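Local coordinates for protein SVS_variant_AS1 (PDB 6TJA) that is an engineered ancestral variant of a spiroviolene synthase, a class I terpene cyclase that probably converts geranylgeranyl diphosphate into a polycyclic diterpene, at residues 110-115 / 149-154; 227-231 / 305-310. One frame throughout, in Å; residues are numbered along the deposited sequence.

Contact 1 (110-115 / 149-154); sequences VQRALE and FVHAHR
Gln111 is the polar hub of this contact, its amide serving as donor and acceptor at once. OE1 of Gln111 accepts a hydrogen bond from His153 ND1 at 2.7 Å. Gln111 NE2 donates to Val150 O (3.0 Å), a carbonyl already bonded within its helix to Arg154 N (3.1 Å), and to Glu115 OE2 (2.8 Å) one turn on along its own helix. Glutamine suits the place because a t, p rotamer (chi1, chi2) carries its amide across to His153 and Val150 on the other helix. Glu115 OE2 also forms a salt bridge with Arg154 NH2 (3.2 Å), reinforced by water 1, which donates to Glu115 OE1 (2.5 Å) and accepts from Arg154 NH2 (3.1 Å); Arg147 is a second ion-pair partner of Glu115. The Arg154 guanidinium lays one face over Gln111 NE2.

Beside this network lies apolar packing. Leu114 (t, p) places CD2 3.5 Å from the centroid of the His153 ring, a CH-pi contact over its face, and 4.1 Å from Phe149 CE2, while its CG is 4.1 Å from Val150 CG2.

Both segments are regular alpha-helix, antiparallel at 177° with axes 10.4 Å apart; Gln111 faces Arg154 (CA to CA 6.4 Å) and Glu115 faces Val150 (6.9 Å). Such near-antiparallel pairing of neighbours is characteristic of the all-helical class I terpene synthase fold. Helix 126-140 packs on Val110 and Leu114, Trp82 and Phe86 of helix 70-91 touch Val110, helix 188-192 covers Phe149, and across the dimer interface His151 stacks on His151 of the second subunit.

Contact 2 (227-231 / 305-310); sequences DNDRH and NAEWGL
Two nearly parallel helix ends pack here, the last turns of helix 211-231 and helix 289-309, in a partly buried contact formed largely by polar residues and the small Ala306 and Gly309. Segments 227-231 and 305-309 are alpha-helical; their axes run 9.9 Å apart at 10°, with Asp227 level with Ala306 (CA to CA 6.0 Å) and His231 with Gly309 (6.2 Å). At the buried end Asp227 (chi1 m) sets OD2 3.8 Å from Ala306 CB, a methyl small enough for the helices to come close. Water 2 joins the two helices, donating to Asp227 OD2 (2.6 Å) and accepting from Asn305 ND2 (2.9 Å), while Arg269 neutralises Asp227 through a salt bridge.

The amide ends of Asn228 (m) and Asn305 (t) meet. Asn228 opens a sequence matching the NSE motif of class I terpene synthases, consistent with a role in Mg2+ binding, as in relatives; Asp229, out of reach of 305-310, salt-bridges Arg182 and hydrogen-bonds to Tyr178.

Toward the exposed end, His231 (t) lays a ring face over Gly309 CA, 4.2 Å from the ring centroid in a CH-pi contact; glycine suits the spot, since a CB would clash with Ala306 O (3.0 Å). His231 CE1 touches Trp308 CZ3 (4.3 Å), the ring planes inclined at 52°; NE1 of Trp308 hydrogen-bonds to Thr54 O. Arg230, extended and held by the Pro11 carbonyl, brings NH1 to 3.9 Å from Leu310 CD2.

Overall arrangement
Contact 1 and contact 2 lie on opposite sides of the chain's centre, their centres 26 Å apart and their nearest atoms about 14 Å apart, so neither touches the other. They come in series along the chain and share no helix: contact 1 pairs helices 100-115 and 143-169, and contact 2, beginning over 70 residues later, pairs helices 211-231 and 289-309. All four belong to a single strand-free helical fold. The first contact is fully buried and borders the second subunit, whereas the second is partly open and untouched by the other chain. Thus 110-115/149-154 joins helices near the dimer interface, and 227-231/305-310 lies at the probable metal-binding end.

Contact 1 (110-115 / 149-154)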
ATOM      1  N   VAL A 110      -5.985 -11.125  -3.131  1.00 29.85           N
ATOM      2  CA  VAL A 110      -5.024 -10.992  -4.264  1.00 29.64           C
ATOM      3  C   VAL A 110      -3.718 -10.357  -3.753  1.00 30.01           C
ATOM      4  O   VAL A 110      -2.625 -10.894  -4.047  1.00 26.51           O
ATOM      5  CB  VAL A 110      -5.656 -10.201  -5.418  1.00 28.33           C
ATOM      6  CG1 VAL A 110      -4.662  -9.880  -6.513  1.00 30.41           C
ATOM      7  CG2 VAL A 110      -6.824 -10.969  -5.979  1.00 29.61           C
ATOM      8  N   GLN A 111      -3.826  -9.263  -3.001  1.00 25.92           N
ATOM      9  CA  GLN A 111      -2.632  -8.585  -2.463  1.00 26.93           C
ATOM     10  C   GLN A 111      -1.828  -9.607  -1.618  1.00 26.46           C
ATOM     11  O   GLN A 111      -0.626  -9.735  -1.850  1.00 24.06           O
ATOM     12  CB  GLN A 111      -3.038  -7.280  -1.780  1.00 23.93           C
ATOM     13  CG  GLN A 111      -1.857  -6.489  -1.255  1.00 23.11           C
ATOM     14  CD  GLN A 111      -0.937  -5.906  -2.304  1.00 24.17           C
ATOM     15  OE1 GLN A 111      -1.360  -5.540  -3.419  1.00 24.79           O
ATOM     16  NE2 GLN A 111       0.335  -5.770  -1.926  1.00 22.30           N
ATOM     17  N   ARG A 112      -2.469 -10.384  -0.751  1.00 26.77           N
ATOM     18  CA  ARG A 112      -1.768 -11.365   0.111  1.00 26.77           C
ATOM     19  C   ARG A 112      -1.037 -12.407  -0.749  1.00 26.32           C
ATOM     20  O   ARG A 112       0.137 -12.676  -0.460  1.00 25.71           O
ATOM     21  CB  ARG A 112      -2.721 -12.013   1.115  1.00 26.86           C
ATOM     22  CG  ARG A 112      -2.015 -12.938   2.103  1.00 26.80           C
ATOM     23  CD  ARG A 112      -1.073 -12.168   3.007  1.00 27.64           C
ATOM     24  NE  ARG A 112      -0.175 -12.991   3.789  1.00 26.90           N
ATOM     25  CZ  ARG A 112       0.934 -12.553   4.382  1.00 31.35           C
ATOM     26  NH1 ARG A 112       1.283 -11.278   4.288  1.00 31.17           N
ATOM     27  NH2 ARG A 112       1.668 -13.385   5.109  1.00 31.67           N
ATOM     28  N   ALA A 113      -1.672 -12.916  -1.798  1.00 28.41           N
ATOM     29  CA  ALA A 113      -1.087 -13.880  -2.766  1.00 28.24           C
ATOM     30  C   ALA A 113       0.194 -13.323  -3.393  1.00 30.21           C
ATOM     31  O   ALA A 113       1.141 -14.119  -3.636  1.00 28.70           O
ATOM     32  CB  ALA A 113      -2.105 -14.206  -3.828  1.00 29.02           C
ATOM     33  N   LEU A 114       0.214 -12.015  -3.674  1.00 29.45           N
ATOM     34  CA  LEU A 114       1.383 -11.319  -4.282  1.00 30.19           C
ATOM     35  C   LEU A 114       2.555 -11.319  -3.289  1.00 30.73           C
ATOM     36  O   LEU A 114       3.684 -11.429  -3.750  1.00 29.50           O
ATOM     37  CB  LEU A 114       0.983  -9.892  -4.670  1.00 28.54           C
ATOM     38  CG  LEU A 114       2.098  -9.025  -5.242  1.00 30.55           C
ATOM     39  CD1 LEU A 114       2.735  -9.671  -6.482  1.00 29.90           C
ATOM     40  CD2 LEU A 114       1.574  -7.628  -5.577  1.00 31.45           C
ATOM     41  N   GLU A 115       2.269 -11.201  -1.988  1.00 28.30           N
ATOM     42  CA  GLU A 115       3.276 -11.034  -0.912  1.00 31.10           C
ATOM     43  C   GLU A 115       3.670 -12.382  -0.293  1.00 31.31           C
ATOM     44  O   GLU A 115       4.747 -12.440   0.286  1.00 34.81           O
ATOM     45  CB  GLU A 115       2.723 -10.130   0.192  1.00 30.55           C
ATOM     46  CG  GLU A 115       2.450  -8.732  -0.315  1.00 31.36           C
ATOM     47  CD  GLU A 115       2.215  -7.640   0.708  1.00 33.21           C
ATOM     48  OE1 GLU A 115       2.978  -7.574   1.697  1.00 34.85           O
ATOM     49  OE2 GLU A 115       1.305  -6.809   0.459  1.00 31.04           O
ATOM     50  N   PHE A 149       7.213  -2.805  -5.863  1.00 24.23           N
ATOM     51  CA  PHE A 149       6.127  -3.273  -6.769  1.00 25.52           C
ATOM     52  C   PHE A 149       4.876  -3.642  -5.944  1.00 25.95           C
ATOM     53  O   PHE A 149       3.739  -3.198  -6.288  1.00 23.08           O
ATOM     54  CB  PHE A 149       6.557  -4.425  -7.677  1.00 24.77           C
ATOM     55  CG  PHE A 149       5.418  -4.895  -8.544  1.00 24.93           C
ATOM     56  CD1 PHE A 149       5.036  -4.170  -9.660  1.00 25.36           C
ATOM     57  CD2 PHE A 149       4.653  -6.000  -8.182  1.00 25.29           C
ATOM     58  CE1 PHE A 149       3.927  -4.546 -10.411  1.00 25.01           C
ATOM     59  CE2 PHE A 149       3.552  -6.379  -8.939  1.00 25.53           C
ATOM     60  CZ  PHE A 149       3.196  -5.656 -10.049  1.00 25.30           C
ATOM     61  N   VAL A 150       5.096  -4.403  -4.867  1.00 22.98           N
ATOM     62  CA  VAL A 150       4.029  -4.887  -3.959  1.00 24.70           C
ATOM     63  C   VAL A 150       3.245  -3.668  -3.463  1.00 23.02           C
ATOM     64  O   VAL A 150       2.003  -3.722  -3.433  1.00 23.60           O
ATOM     65  CB  VAL A 150       4.624  -5.703  -2.795  1.00 27.73           C
ATOM     66  CG1 VAL A 150       3.642  -5.856  -1.655  1.00 27.41           C
ATOM     67  CG2 VAL A 150       5.140  -7.059  -3.249  1.00 28.87           C
ATOM     68  N   HIS A 151       3.942  -2.623  -3.041  1.00 22.51           N
ATOM     69  CA  HIS A 151       3.322  -1.423  -2.419  1.00 23.18           C
ATOM     70  C   HIS A 151       2.558  -0.622  -3.489  1.00 22.69           C
ATOM     71  O   HIS A 151       1.513  -0.048  -3.173  1.00 23.36           O
ATOM     72  CB  HIS A 151       4.402  -0.590  -1.712  1.00 23.19           C
ATOM     73  CG  HIS A 151       4.867  -1.160  -0.424  1.00 23.77           C
ATOM     74  ND1 HIS A 151       3.992  -1.750   0.478  1.00 28.20           N
ATOM     75  CD2 HIS A 151       6.081  -1.198   0.151  1.00 22.51           C
ATOM     76  CE1 HIS A 151       4.679  -2.169   1.529  1.00 28.09           C
ATOM     77  NE2 HIS A 151       5.955  -1.829   1.361  1.00 22.41           N
ATOM     78  N   ALA A 152       3.087  -0.545  -4.701  1.00 21.72           N
ATOM     79  CA  ALA A 152       2.440   0.141  -5.843  1.00 23.99           C
ATOM     80  C   ALA A 152       1.125  -0.584  -6.161  1.00 24.40           C
ATOM     81  O   ALA A 152       0.095   0.110  -6.417  1.00 23.18           O
ATOM     82  CB  ALA A 152       3.359   0.180  -7.051  1.00 22.84           C
ATOM     83  N   HIS A 153       1.172  -1.904  -6.084  1.00 21.68           N
ATOM     84  CA  HIS A 153       0.070  -2.793  -6.312  1.00 24.89           C
ATOM     85  C   HIS A 153      -1.078  -2.596  -5.331  1.00 24.69           C
ATOM     86  O   HIS A 153      -2.191  -2.541  -5.723  1.00 25.21           O
ATOM     87  CB  HIS A 153       0.575  -4.213  -6.274  1.00 24.65           C
ATOM     88  CG  HIS A 153      -0.362  -5.227  -6.826  1.00 24.59           C
ATOM     89  ND1 HIS A 153      -1.320  -5.841  -6.065  1.00 25.56           N
ATOM     90  CD2 HIS A 153      -0.422  -5.809  -8.039  1.00 26.67           C
ATOM     91  CE1 HIS A 153      -1.945  -6.736  -6.791  1.00 25.40           C
ATOM     92  NE2 HIS A 153      -1.417  -6.738  -7.989  1.00 25.17           N
ATOM     93  N   ARG A 154      -0.775  -2.489  -4.054  1.00 25.10           N
ATOM     94  CA  ARG A 154      -1.799  -2.246  -3.089  1.00 24.24           C
ATOM     95  C   ARG A 154      -2.369  -0.858  -3.312  1.00 25.91           C
ATOM     96  O   ARG A 154      -3.513  -0.670  -3.144  1.00 26.08           O
ATOM     97  CB  ARG A 154      -1.340  -2.402  -1.638  1.00 24.12           C
ATOM     98  CG  ARG A 154      -2.489  -2.151  -0.673  1.00 26.27           C
ATOM     99  CD  ARG A 154      -2.390  -2.657   0.743  1.00 27.95           C
ATOM    100  NE  ARG A 154      -1.038  -2.838   1.102  1.00 37.99           N
ATOM    101  CZ  ARG A 154      -0.465  -3.950   1.478  1.00 38.96           C
ATOM    102  NH1 ARG A 154      -1.109  -5.047   1.686  1.00 49.18           N
ATOM    103  NH2 ARG A 154       0.791  -3.891   1.721  1.00 43.78           N
TER
HETATM  104  O   HOH W   1       2.302  -5.957   3.429  1.00 26.15           O

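Contact 2 (227-231 / 305-310)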
ATOM      1  N   ASP A 227      -4.645  10.498 -20.218  1.00 29.17           N
ATOM      2  CA  ASP A 227      -4.544   9.974 -21.605  1.00 31.63           C
ATOM      3  C   ASP A 227      -5.454   8.744 -21.711  1.00 30.10           C
ATOM      4  O   ASP A 227      -6.176   8.649 -22.707  1.00 29.54           O
ATOM      5  CB  ASP A 227      -3.080   9.799 -22.034  1.00 32.50           C
ATOM      6  CG  ASP A 227      -2.400  11.139 -22.271  1.00 32.16           C
ATOM      7  OD1 ASP A 227      -3.108  12.174 -22.232  1.00 31.75           O
ATOM      8  OD2 ASP A 227      -1.184  11.158 -22.438  1.00 30.98           O
ATOM      9  N   ASN A 228      -5.497   7.871 -20.703  1.00 31.56           N
ATOM     10  CA  ASN A 228      -6.411   6.697 -20.727  1.00 32.30           C
ATOM     11  C   ASN A 228      -7.878   7.178 -20.677  1.00 34.06           C
ATOM     12  O   ASN A 228      -8.684   6.607 -21.427  1.00 32.67           O
ATOM     13  CB  ASN A 228      -6.040   5.627 -19.693  1.00 35.22           C
ATOM     14  CG  ASN A 228      -4.759   4.894 -20.053  1.00 41.89           C
ATOM     15  OD1 ASN A 228      -4.423   4.777 -21.227  1.00 42.42           O
ATOM     16  ND2 ASN A 228      -4.014   4.432 -19.057  1.00 40.70           N
ATOM     17  N   ASP A 229      -8.247   8.220 -19.915  1.00 34.01           N
ATOM     18  CA  ASP A 229      -9.658   8.705 -19.932  1.00 32.93           C
ATOM     19  C   ASP A 229     -10.014   9.176 -21.355  1.00 34.18           C
ATOM     20  O   ASP A 229     -11.177   9.040 -21.757  1.00 34.30           O
ATOM     21  CB  ASP A 229      -9.920   9.823 -18.927  1.00 30.92           C
ATOM     22  CG  ASP A 229      -9.998   9.394 -17.482  1.00 29.24           C
ATOM     23  OD1 ASP A 229      -9.758   8.194 -17.210  1.00 31.24           O
ATOM     24  OD2 ASP A 229     -10.353  10.268 -16.645  1.00 26.90           O
ATOM     25  N   ARG A 230      -9.063   9.771 -22.068  1.00 35.51           N
ATOM     26  CA  ARG A 230      -9.279  10.306 -23.433  1.00 40.01           C
ATOM     27  C   ARG A 230      -9.559   9.117 -24.360  1.00 46.35           C
ATOM     28  O   ARG A 230     -10.621   9.128 -25.012  1.00 45.71           O
ATOM     29  CB  ARG A 230      -8.077  11.145 -23.880  1.00 43.05           C
ATOM     30  CG  ARG A 230      -8.166  11.633 -25.316  1.00 47.60           C
ATOM     31  CD  ARG A 230      -6.860  12.232 -25.759  1.00 51.59           C
ATOM     32  NE  ARG A 230      -6.962  12.926 -27.031  1.00 57.32           N
ATOM     33  CZ  ARG A 230      -7.002  12.339 -28.232  1.00 58.38           C
ATOM     34  NH1 ARG A 230      -6.980  11.019 -28.351  1.00 55.81           N
ATOM     35  NH2 ARG A 230      -7.076  13.087 -29.319  1.00 59.58           N
ATOM     36  N   HIS A 231      -8.677   8.107 -24.349  1.00 50.28           N
ATOM     37  CA  HIS A 231      -8.766   6.840 -25.134  1.00 54.90           C
ATOM     38  C   HIS A 231     -10.184   6.251 -25.021  1.00 50.79           C
ATOM     39  O   HIS A 231     -10.697   5.803 -26.055  1.00 51.35           O
ATOM     40  CB  HIS A 231      -7.632   5.877 -24.710  1.00 54.11           C
ATOM     41  CG  HIS A 231      -7.585   4.581 -25.449  1.00 64.79           C
ATOM     42  ND1 HIS A 231      -7.677   3.351 -24.800  1.00 72.12           N
ATOM     43  CD2 HIS A 231      -7.431   4.302 -26.766  1.00 68.46           C
ATOM     44  CE1 HIS A 231      -7.590   2.374 -25.685  1.00 68.76           C
ATOM     45  NE2 HIS A 231      -7.442   2.933 -26.902  1.00 68.13           N
ATOM     46  N   ASN A 305       2.361   5.045 -23.432  1.00 30.14           N
ATOM     47  CA  ASN A 305       0.929   4.993 -23.060  1.00 27.67           C
ATOM     48  C   ASN A 305       0.081   5.750 -24.087  1.00 28.18           C
ATOM     49  O   ASN A 305      -0.928   5.182 -24.583  1.00 28.78           O
ATOM     50  CB  ASN A 305       0.692   5.582 -21.685  1.00 28.54           C
ATOM     51  CG  ASN A 305      -0.768   5.506 -21.321  1.00 26.89           C
ATOM     52  OD1 ASN A 305      -1.239   4.430 -20.970  1.00 25.57           O
ATOM     53  ND2 ASN A 305      -1.463   6.625 -21.430  1.00 25.00           N
ATOM     54  N   ALA A 306       0.434   6.985 -24.411  1.00 28.36           N
ATOM     55  CA  ALA A 306      -0.366   7.805 -25.359  1.00 31.29           C
ATOM     56  C   ALA A 306      -0.375   7.148 -26.748  1.00 32.37           C
ATOM     57  O   ALA A 306      -1.452   7.034 -27.369  1.00 38.26           O
ATOM     58  CB  ALA A 306       0.164   9.210 -25.406  1.00 29.25           C
ATOM     59  N   GLU A 307       0.784   6.682 -27.201  1.00 32.50           N
ATOM     60  CA  GLU A 307       0.998   6.203 -28.595  1.00 36.05           C
ATOM     61  C   GLU A 307       0.304   4.847 -28.735  1.00 33.92           C
ATOM     62  O   GLU A 307      -0.470   4.675 -29.680  1.00 34.93           O
ATOM     63  CB  GLU A 307       2.501   6.136 -28.938  1.00 36.00           C
ATOM     64  CG  GLU A 307       2.767   6.076 -30.422  1.00 37.30           C
ATOM     65  CD  GLU A 307       4.184   6.373 -30.885  1.00 41.80           C
ATOM     66  OE1 GLU A 307       4.726   7.447 -30.520  1.00 44.69           O
ATOM     67  OE2 GLU A 307       4.735   5.543 -31.644  1.00 44.25           O
ATOM     68  N   TRP A 308       0.557   3.915 -27.819  1.00 36.16           N
ATOM     69  CA  TRP A 308      -0.120   2.587 -27.813  1.00 39.85           C
ATOM     70  C   TRP A 308      -1.643   2.799 -27.861  1.00 38.34           C
ATOM     71  O   TRP A 308      -2.297   2.090 -28.636  1.00 37.94           O
ATOM     72  CB  TRP A 308       0.320   1.735 -26.612  1.00 40.35           C
ATOM     73  CG  TRP A 308      -0.551   0.552 -26.334  1.00 38.30           C
ATOM     74  CD1 TRP A 308      -0.351  -0.737 -26.725  1.00 37.26           C
ATOM     75  CD2 TRP A 308      -1.776   0.565 -25.590  1.00 36.86           C
ATOM     76  NE1 TRP A 308      -1.369  -1.526 -26.268  1.00 33.15           N
ATOM     77  CE2 TRP A 308      -2.250  -0.759 -25.555  1.00 37.31           C
ATOM     78  CE3 TRP A 308      -2.503   1.562 -24.931  1.00 40.43           C
ATOM     79  CZ2 TRP A 308      -3.441  -1.108 -24.904  1.00 41.03           C
ATOM     80  CZ3 TRP A 308      -3.671   1.216 -24.277  1.00 44.38           C
ATOM     81  CH2 TRP A 308      -4.143  -0.100 -24.281  1.00 40.24           C
ATOM     82  N   GLY A 309      -2.163   3.764 -27.096  1.00 38.60           N
ATOM     83  CA  GLY A 309      -3.568   4.220 -27.137  1.00 41.09           C
ATOM     84  C   GLY A 309      -4.078   4.509 -28.548  1.00 44.21           C
ATOM     85  O   GLY A 309      -5.161   4.013 -28.886  1.00 47.37           O
ATOM     86  N   LEU A 310      -3.334   5.263 -29.363  1.00 45.63           N
ATOM     87  CA  LEU A 310      -3.774   5.656 -30.732  1.00 48.70           C
ATOM     88  C   LEU A 310      -3.578   4.532 -31.779  1.00 54.25           C
ATOM     89  O   LEU A 310      -3.943   4.787 -32.938  1.00 63.65           O
ATOM     90  CB  LEU A 310      -3.003   6.909 -31.145  1.00 45.95           C
ATOM     91  CG  LEU A 310      -3.167   8.143 -30.260  1.00 44.31           C
ATOM     92  CD1 LEU A 310      -2.085   9.153 -30.588  1.00 42.62           C
ATOM     93  CD2 LEU A 310      -4.548   8.766 -30.411  1.00 43.47           C
TER
HETATM   94  O   HOH W   2       0.166   9.049 -21.772  1.00 26.59           O